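Local coordinates for protein-tyrosine-phosphatase (Chaetomium thermophilum var. thermophilum DSM 1495, PDB 5M43) that probably removes phosphate from phosphotyrosine and phosphoserine/threonine residues, acting through the dual-specificity phosphatase domain of the ribosome-assembly protein Yvh1, the part described here, at residues I115-L119 with W120-Y124; M165-D168 with M169-A173. One frame throughout, in Å; residues are numbered along the deposited sequence.

Contact 1: I115-L119 with W120-Y124; sequences IAYLL and WKYPY. With NO3 (nitrate ion), chain C.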
ATOM      1  N   ILE A 115      -1.118  -3.748  -3.077  1.00 18.66           N
ATOM      2  CA  ILE A 115      -1.593  -4.470  -4.244  1.00 17.33           C
ATOM      3  C   ILE A 115      -2.638  -3.635  -4.988  1.00 19.55           C
ATOM      4  O   ILE A 115      -2.652  -3.599  -6.221  1.00 19.80           O
ATOM      5  CB  ILE A 115      -2.124  -5.852  -3.838  1.00 18.29           C
ATOM      6  CG1 ILE A 115      -0.940  -6.746  -3.400  1.00 17.53           C
ATOM      7  CG2 ILE A 115      -2.963  -6.462  -4.986  1.00 21.10           C
ATOM      8  CD1 ILE A 115      -1.530  -8.058  -2.859  1.00 18.58           C
ATOM      9  N   ALA A 116      -3.566  -2.990  -4.251  1.00 17.68           N
ATOM     10  CA  ALA A 116      -4.565  -2.167  -4.933  1.00 17.76           C
ATOM     11  C   ALA A 116      -3.913  -1.089  -5.786  1.00 19.09           C
ATOM     12  O   ALA A 116      -4.381  -0.801  -6.894  1.00 21.26           O
ATOM     13  CB  ALA A 116      -5.496  -1.514  -3.909  1.00 20.84           C
ATOM     14  N   TYR A 117      -2.854  -0.470  -5.257  1.00 18.66           N
ATOM     15  CA  TYR A 117      -2.133   0.540  -6.019  1.00 19.71           C
ATOM     16  C   TYR A 117      -1.438  -0.089  -7.221  1.00 20.00           C
ATOM     17  O   TYR A 117      -1.506   0.457  -8.339  1.00 19.92           O
ATOM     18  CB  TYR A 117      -1.153   1.230  -5.072  1.00 17.58           C
ATOM     19  CG  TYR A 117      -0.097   2.028  -5.835  1.00 18.17           C
ATOM     20  CD1 TYR A 117      -0.344   3.285  -6.295  1.00 19.62           C
ATOM     21  CD2 TYR A 117       1.156   1.471  -6.059  1.00 20.21           C
ATOM     22  CE1 TYR A 117       0.643   3.987  -7.016  1.00 20.00           C
ATOM     23  CE2 TYR A 117       2.169   2.149  -6.732  1.00 19.47           C
ATOM     24  CZ  TYR A 117       1.919   3.443  -7.169  1.00 19.54           C
ATOM     25  OH  TYR A 117       2.870   4.134  -7.902  1.00 21.28           O
ATOM     26  N   LEU A 118      -0.775  -1.252  -7.018  1.00 19.78           N
ATOM     27  CA  LEU A 118      -0.043  -1.872  -8.131  1.00 20.06           C
ATOM     28  C   LEU A 118      -0.987  -2.297  -9.257  1.00 21.39           C
ATOM     29  O   LEU A 118      -0.661  -2.160 -10.447  1.00 22.07           O
ATOM     30  CB  LEU A 118       0.758  -3.091  -7.659  1.00 20.39           C
ATOM     31  CG  LEU A 118       1.899  -2.853  -6.666  1.00 18.71           C
ATOM     32  CD1 LEU A 118       2.460  -4.225  -6.232  1.00 19.80           C
ATOM     33  CD2 LEU A 118       2.993  -2.055  -7.447  1.00 20.72           C
ATOM     34  N   LEU A 119      -2.156  -2.862  -8.912  1.00 19.23           N
ATOM     35  CA  LEU A 119      -3.132  -3.249  -9.933  1.00 20.06           C
ATOM     36  C   LEU A 119      -3.659  -2.036 -10.692  1.00 20.70           C
ATOM     37  O   LEU A 119      -3.920  -2.093 -11.903  1.00 23.48           O
ATOM     38  CB  LEU A 119      -4.332  -3.967  -9.266  1.00 20.16           C
ATOM     39  CG  LEU A 119      -3.919  -5.312  -8.652  1.00 21.01           C
ATOM     40  CD1 LEU A 119      -5.170  -5.835  -7.863  1.00 22.03           C
ATOM     41  CD2 LEU A 119      -3.531  -6.300  -9.731  1.00 24.52           C
ATOM     42  N   TRP A 120      -3.806  -0.923  -9.981  1.00 21.86           N
ATOM     43  CA  TRP A 120      -4.328   0.303 -10.597  1.00 20.96           C
ATOM     44  C   TRP A 120      -3.279   0.956 -11.489  1.00 22.05           C
ATOM     45  O   TRP A 120      -3.605   1.486 -12.565  1.00 24.93           O
ATOM     46  CB  TRP A 120      -4.734   1.262  -9.471  1.00 22.70           C
ATOM     47  CG  TRP A 120      -5.025   2.629  -9.960  1.00 23.11           C
ATOM     48  CD1 TRP A 120      -6.197   3.070 -10.529  1.00 26.33           C
ATOM     49  CD2 TRP A 120      -4.124   3.769  -9.937  1.00 23.97           C
ATOM     50  NE1 TRP A 120      -6.064   4.408 -10.915  1.00 26.22           N
ATOM     51  CE2 TRP A 120      -4.807   4.852 -10.529  1.00 25.07           C
ATOM     52  CE3 TRP A 120      -2.814   3.971  -9.475  1.00 25.43           C
ATOM     53  CZ2 TRP A 120      -4.232   6.115 -10.641  1.00 30.12           C
ATOM     54  CZ3 TRP A 120      -2.244   5.234  -9.607  1.00 26.53           C
ATOM     55  CH2 TRP A 120      -2.938   6.289 -10.219  1.00 26.82           C
ATOM     56  N   LYS A 121      -2.044   0.941 -11.043  1.00 22.52           N
ATOM     57  CA  LYS A 121      -0.986   1.641 -11.796  1.00 23.38           C
ATOM     58  C   LYS A 121      -0.387   0.789 -12.913  1.00 25.03           C
ATOM     59  O   LYS A 121      -0.086   1.323 -13.997  1.00 27.28           O
ATOM     60  CB  LYS A 121       0.095   2.132 -10.852  1.00 21.17           C
ATOM     61  CG  LYS A 121       1.200   2.918 -11.666  1.00 24.14           C
ATOM     62  CD  LYS A 121       2.018   3.616 -10.734  1.00 26.59           C
ATOM     63  CE  LYS A 121       3.022   4.471 -11.564  1.00 29.78           C
ATOM     64  NZ  LYS A 121       3.977   5.197 -10.660  1.00 33.79           N
ATOM     65  N   TYR A 122      -0.241  -0.521 -12.706  1.00 24.58           N
ATOM     66  CA  TYR A 122       0.410  -1.411 -13.673  1.00 26.12           C
ATOM     67  C   TYR A 122      -0.465  -2.598 -14.102  1.00 25.30           C
ATOM     68  O   TYR A 122      -0.044  -3.766 -14.035  1.00 26.06           O
ATOM     69  CB  TYR A 122       1.728  -1.907 -13.105  1.00 25.14           C
ATOM     70  CG  TYR A 122       2.647  -0.850 -12.563  1.00 22.88           C
ATOM     71  CD1 TYR A 122       2.770  -0.665 -11.188  1.00 23.68           C
ATOM     72  CD2 TYR A 122       3.403  -0.056 -13.418  1.00 28.14           C
ATOM     73  CE1 TYR A 122       3.637   0.289 -10.657  1.00 25.87           C
ATOM     74  CE2 TYR A 122       4.263   0.895 -12.900  1.00 29.47           C
ATOM     75  CZ  TYR A 122       4.370   1.066 -11.526  1.00 29.36           C
ATOM     76  OH  TYR A 122       5.266   2.006 -11.056  1.00 30.11           O
ATOM     77  N   PRO A 123      -1.654  -2.329 -14.630  1.00 26.18           N
ATOM     78  CA  PRO A 123      -2.536  -3.441 -15.001  1.00 29.53           C
ATOM     79  C   PRO A 123      -1.932  -4.384 -16.029  1.00 29.38           C
ATOM     80  O   PRO A 123      -2.188  -5.588 -15.963  1.00 31.94           O
ATOM     81  CB  PRO A 123      -3.790  -2.720 -15.551  1.00 32.24           C
ATOM     82  CG  PRO A 123      -3.306  -1.316 -15.932  1.00 30.92           C
ATOM     83  CD  PRO A 123      -2.272  -1.006 -14.881  1.00 28.11           C
ATOM     84  N   TYR A 124      -1.169  -3.882 -17.015  1.00 31.54           N
ATOM     85  CA  TYR A 124      -0.614  -4.805 -17.997  1.00 32.77           C
ATOM     86  C   TYR A 124       0.450  -5.715 -17.412  1.00 32.65           C
ATOM     87  O   TYR A 124       0.633  -6.836 -17.906  1.00 35.48           O
ATOM     88  CB  TYR A 124      -0.038  -4.040 -19.172  1.00 36.04           C
ATOM     89  CG  TYR A 124      -1.098  -3.353 -19.975  1.00 35.77           C
ATOM     90  CD1 TYR A 124      -1.854  -4.049 -20.890  1.00 37.99           C
ATOM     91  CD2 TYR A 124      -1.371  -2.006 -19.775  1.00 37.49           C
ATOM     92  CE1 TYR A 124      -2.835  -3.423 -21.614  1.00 39.28           C
ATOM     93  CE2 TYR A 124      -2.337  -1.360 -20.508  1.00 36.07           C
ATOM     94  CZ  TYR A 124      -3.076  -2.070 -21.421  1.00 41.35           C
ATOM     95  OH  TYR A 124      -4.048  -1.420 -22.191  1.00 45.02           O
TER
HETATM   96  N   NO3 C 302       1.363  -1.501 -16.916  1.00 42.13           N
HETATM   97  O1  NO3 C 302       0.151  -1.281 -17.003  1.00 36.43           O
HETATM   98  O2  NO3 C 302       2.175  -0.552 -17.051  1.00 47.88           O
HETATM   99  O3  NO3 C 302       1.777  -2.666 -16.680  1.00 47.12           O
HETATM  100  O   HOH W   1       2.613   6.864  -8.702  1.00 26.47           O
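K121 NZ donates a hydrogen bond to a water 2.9 Å away, and the same water is hydrogen-bonded to Y117 OH. The ammonium group also forms a salt bridge with D10, whose carboxylate takes a hydrogen bond from Y122 OH and makes a weak one with Y117 OH. One aspartate thus gathers the polar ends of all three side chains, and it would probably stabilise the lysine in its charged form. K121 reaches this site fully stretched, running beside Y117 and pointing the same way. Near the end K121 CD packs 3.6 Å from Y117 CZ, while K121 CB stands over the rim of one face of the tyrosine ring. The same lysine chain also covers Y122: CG sits 3.6 Å above that ring, over its centre. L118 CD2 meets Y122 at CD1, 4.0 Å away. The Y117 side chain swings away from its own amide nitrogen (chi1 165°), which brings CE1 obliquely to W120 CZ3 at 4.1 Å. Y117 O lies in the plane of the indole, at its edge, and receives K121 N at 2.8 Å, nearly in line with the carbonyl. A116 O and L118 O accept W120 N and Y122 N in the same i to i+4 pattern. Y122 then leaves helical angles, and beyond it Y124 N donates to O1 of a nitrate at 2.9 Å, an ion probably from the crystallisation liquor that is also bonded by R125 N. These are the closing turns of helix 109-121, the helix that follows the HCX5R P-loop in the phosphatase domain of this family.

Contact 2: M165-D168 with M169-A173; sequences MWWD and MGCPA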
ATOM      1  N   MET A 165     -12.569  -7.989  -6.534  1.00 25.59           N
ATOM      2  CA  MET A 165     -13.626  -7.013  -6.869  1.00 26.11           C
ATOM      3  C   MET A 165     -13.034  -5.722  -7.420  1.00 25.24           C
ATOM      4  O   MET A 165     -13.515  -5.182  -8.421  1.00 26.42           O
ATOM      5  CB  MET A 165     -14.469  -6.676  -5.631  1.00 26.41           C
ATOM      6  CG  MET A 165     -14.928  -7.853  -4.863  1.00 34.38           C
ATOM      7  SD  MET A 165     -16.140  -7.415  -3.595  1.00 36.02           S
ATOM      8  CE  MET A 165     -15.432  -6.842  -2.163  1.00 41.70           C
ATOM      9  N   TRP A 166     -12.007  -5.202  -6.749  1.00 23.93           N
ATOM     10  CA  TRP A 166     -11.312  -3.981  -7.202  1.00 23.20           C
ATOM     11  C   TRP A 166     -10.873  -4.081  -8.664  1.00 23.90           C
ATOM     12  O   TRP A 166     -11.180  -3.199  -9.495  1.00 24.11           O
ATOM     13  CB  TRP A 166     -10.123  -3.789  -6.262  1.00 23.42           C
ATOM     14  CG  TRP A 166      -9.207  -2.605  -6.569  1.00 22.20           C
ATOM     15  CD1 TRP A 166      -7.863  -2.648  -6.861  1.00 21.86           C
ATOM     16  CD2 TRP A 166      -9.582  -1.218  -6.557  1.00 22.91           C
ATOM     17  NE1 TRP A 166      -7.393  -1.366  -7.054  1.00 22.64           N
ATOM     18  CE2 TRP A 166      -8.403  -0.474  -6.838  1.00 25.09           C
ATOM     19  CE3 TRP A 166     -10.790  -0.539  -6.296  1.00 27.06           C
ATOM     20  CZ2 TRP A 166      -8.390   0.902  -6.888  1.00 25.27           C
ATOM     21  CZ3 TRP A 166     -10.784   0.829  -6.338  1.00 27.64           C
ATOM     22  CH2 TRP A 166      -9.574   1.541  -6.636  1.00 24.74           C
ATOM     23  N   TRP A 167     -10.212  -5.180  -9.014  1.00 25.68           N
ATOM     24  CA  TRP A 167      -9.791  -5.423 -10.405  1.00 27.29           C
ATOM     25  C   TRP A 167     -10.980  -5.466 -11.349  1.00 27.30           C
ATOM     26  O   TRP A 167     -10.995  -4.830 -12.423  1.00 27.44           O
ATOM     27  CB  TRP A 167      -9.046  -6.758 -10.471  1.00 26.40           C
ATOM     28  CG  TRP A 167      -8.550  -7.166 -11.850  1.00 25.88           C
ATOM     29  CD1 TRP A 167      -9.107  -8.070 -12.692  1.00 28.33           C
ATOM     30  CD2 TRP A 167      -7.340  -6.713 -12.492  1.00 26.23           C
ATOM     31  NE1 TRP A 167      -8.343  -8.217 -13.819  1.00 31.72           N
ATOM     32  CE2 TRP A 167      -7.238  -7.408 -13.717  1.00 29.54           C
ATOM     33  CE3 TRP A 167      -6.355  -5.780 -12.158  1.00 25.80           C
ATOM     34  CZ2 TRP A 167      -6.182  -7.180 -14.624  1.00 31.99           C
ATOM     35  CZ3 TRP A 167      -5.286  -5.600 -13.025  1.00 26.21           C
ATOM     36  CH2 TRP A 167      -5.240  -6.267 -14.268  1.00 29.04           C
ATOM     37  N   ASP A 168     -11.988  -6.268 -11.003  1.00 26.80           N
ATOM     38  CA  ASP A 168     -13.135  -6.399 -11.887  1.00 28.18           C
ATOM     39  C   ASP A 168     -13.956  -5.101 -12.029  1.00 28.88           C
ATOM     40  O   ASP A 168     -14.683  -4.955 -13.018  1.00 32.72           O
ATOM     41  CB  ASP A 168     -14.053  -7.539 -11.406  1.00 32.17           C
ATOM     42  CG  ASP A 168     -13.547  -8.948 -11.786  1.00 34.68           C
ATOM     43  OD1 ASP A 168     -12.677  -9.056 -12.685  1.00 34.62           O
ATOM     44  OD2 ASP A 168     -14.046  -9.939 -11.189  1.00 35.91           O
ATOM     45  N   MET A 169     -13.900  -4.188 -11.065  1.00 27.50           N
ATOM     46  CA  MET A 169     -14.494  -2.867 -11.173  1.00 27.89           C
ATOM     47  C   MET A 169     -13.615  -1.912 -11.975  1.00 30.34           C
ATOM     48  O   MET A 169     -14.028  -0.767 -12.221  1.00 31.52           O
ATOM     49  CB  MET A 169     -14.814  -2.282  -9.775  1.00 27.44           C
ATOM     50  CG  MET A 169     -15.951  -3.045  -8.995  1.00 28.02           C
ATOM     51  SD  MET A 169     -15.960  -2.545  -7.257  1.00 30.75           S
ATOM     52  CE  MET A 169     -17.039  -1.073  -7.357  1.00 31.12           C
ATOM     53  N   GLY A 170     -12.492  -2.390 -12.465  1.00 28.04           N
ATOM     54  CA  GLY A 170     -11.601  -1.515 -13.237  1.00 29.11           C
ATOM     55  C   GLY A 170     -10.719  -0.608 -12.401  1.00 28.42           C
ATOM     56  O   GLY A 170     -10.200   0.392 -12.925  1.00 29.82           O
ATOM     57  N   CYS A 171     -10.513  -0.928 -11.119  1.00 24.62           N
ATOM     58  CA  CYS A 171      -9.685  -0.149 -10.204  1.00 23.86           C
ATOM     59  C   CYS A 171     -10.081   1.333 -10.199  1.00 24.02           C
ATOM     60  O   CYS A 171      -9.247   2.197 -10.509  1.00 24.07           O
ATOM     61  CB  CYS A 171      -8.193  -0.307 -10.497  1.00 24.31           C
ATOM     62  SG  CYS A 171      -7.621  -2.044 -10.441  1.00 26.06           S
ATOM     63  N   PRO A 172     -11.288   1.655  -9.841  1.00 24.76           N
ATOM     64  CA  PRO A 172     -11.743   3.051 -10.010  1.00 27.30           C
ATOM     65  C   PRO A 172     -11.223   3.940  -8.882  1.00 27.80           C
ATOM     66  O   PRO A 172     -11.880   4.064  -7.848  1.00 28.99           O
ATOM     67  CB  PRO A 172     -13.270   2.933  -9.986  1.00 29.79           C
ATOM     68  CG  PRO A 172     -13.521   1.715  -9.101  1.00 29.35           C
ATOM     69  CD  PRO A 172     -12.416   0.757  -9.464  1.00 26.54           C
ATOM     70  N   ALA A 173     -10.022   4.543  -9.033  1.00 31.94           N
ATOM     71  CA  ALA A 173      -9.485   5.409  -7.981  1.00 36.03           C
ATOM     72  C   ALA A 173      -9.869   6.889  -8.142  1.00 48.49           C
ATOM     73  O   ALA A 173      -9.608   7.685  -7.230  1.00 46.30           O
ATOM     74  CB  ALA A 173      -7.966   5.241  -7.893  1.00 36.60           C
TER
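Helix 157-168 ends in a Schellman motif, with C171 N bonded back to W166 O at 2.9 Å, G170 N to W167 O, and G170 at positive phi (80°), where a side chain would collide with the preceding carbonyl oxygen. The turn folds the chain back over the indole of W166. C171 CA rests almost directly above the six-membered ring, 3.6 Å from its centroid, in a CH-pi contact. Its sulfur covers the neighbouring five-membered ring on the same face, with SG 3.8 Å from that centroid. With chi1 at -57°, C171 keeps SG opposite its own carbonyl carbon, over the pyrrole half of the indole. Further along, P172 slides across the far end of the benzo ring, its CD 3.5 Å from W166 CZ3, and A173 CB follows near CH2. W167 CE3 flanks the sulfur obliquely at 4.3 Å. At the exposed side, M169 N closes the last helical turn on M165 O, and M169 CG lies against that oxygen at 3.3 Å. An alanine in place of W166 would remove the surface beneath C171 and P172, and is likely to open a gap under the turn and to cost A116 O the hydrogen bond it receives from the indole nitrogen. The side-chain contact thus rests on dispersion and weakly polar attraction between a pi face, a sulfur and C-H groups, while the one polar atom of the indole, NE1, is satisfied by A116 of the adjoining helix.

Contact 1 closes before contact 2 opens along the chain, yet their centres lie about 10 Å apart on the same side of the chain's centre. Each marks a helix end, that of helix 109-121 and that of helix 157-168, with helix 135-147 coming between them in sequence and touching both. The two sites meet directly: W120 CD1 packs 3.2 Å from C171 O, W120 NE1 lies near A173 CB, and P123 O approaches W167 CH2 at 3.6 Å. Helix 71-83 adjoins W120, W166 and A173. The chain leaving the last helix is therefore laid back against the helix of the phosphatase P-loop, so that the C-terminal tail after helix 157-168 packs on helices 109-121 and 71-83.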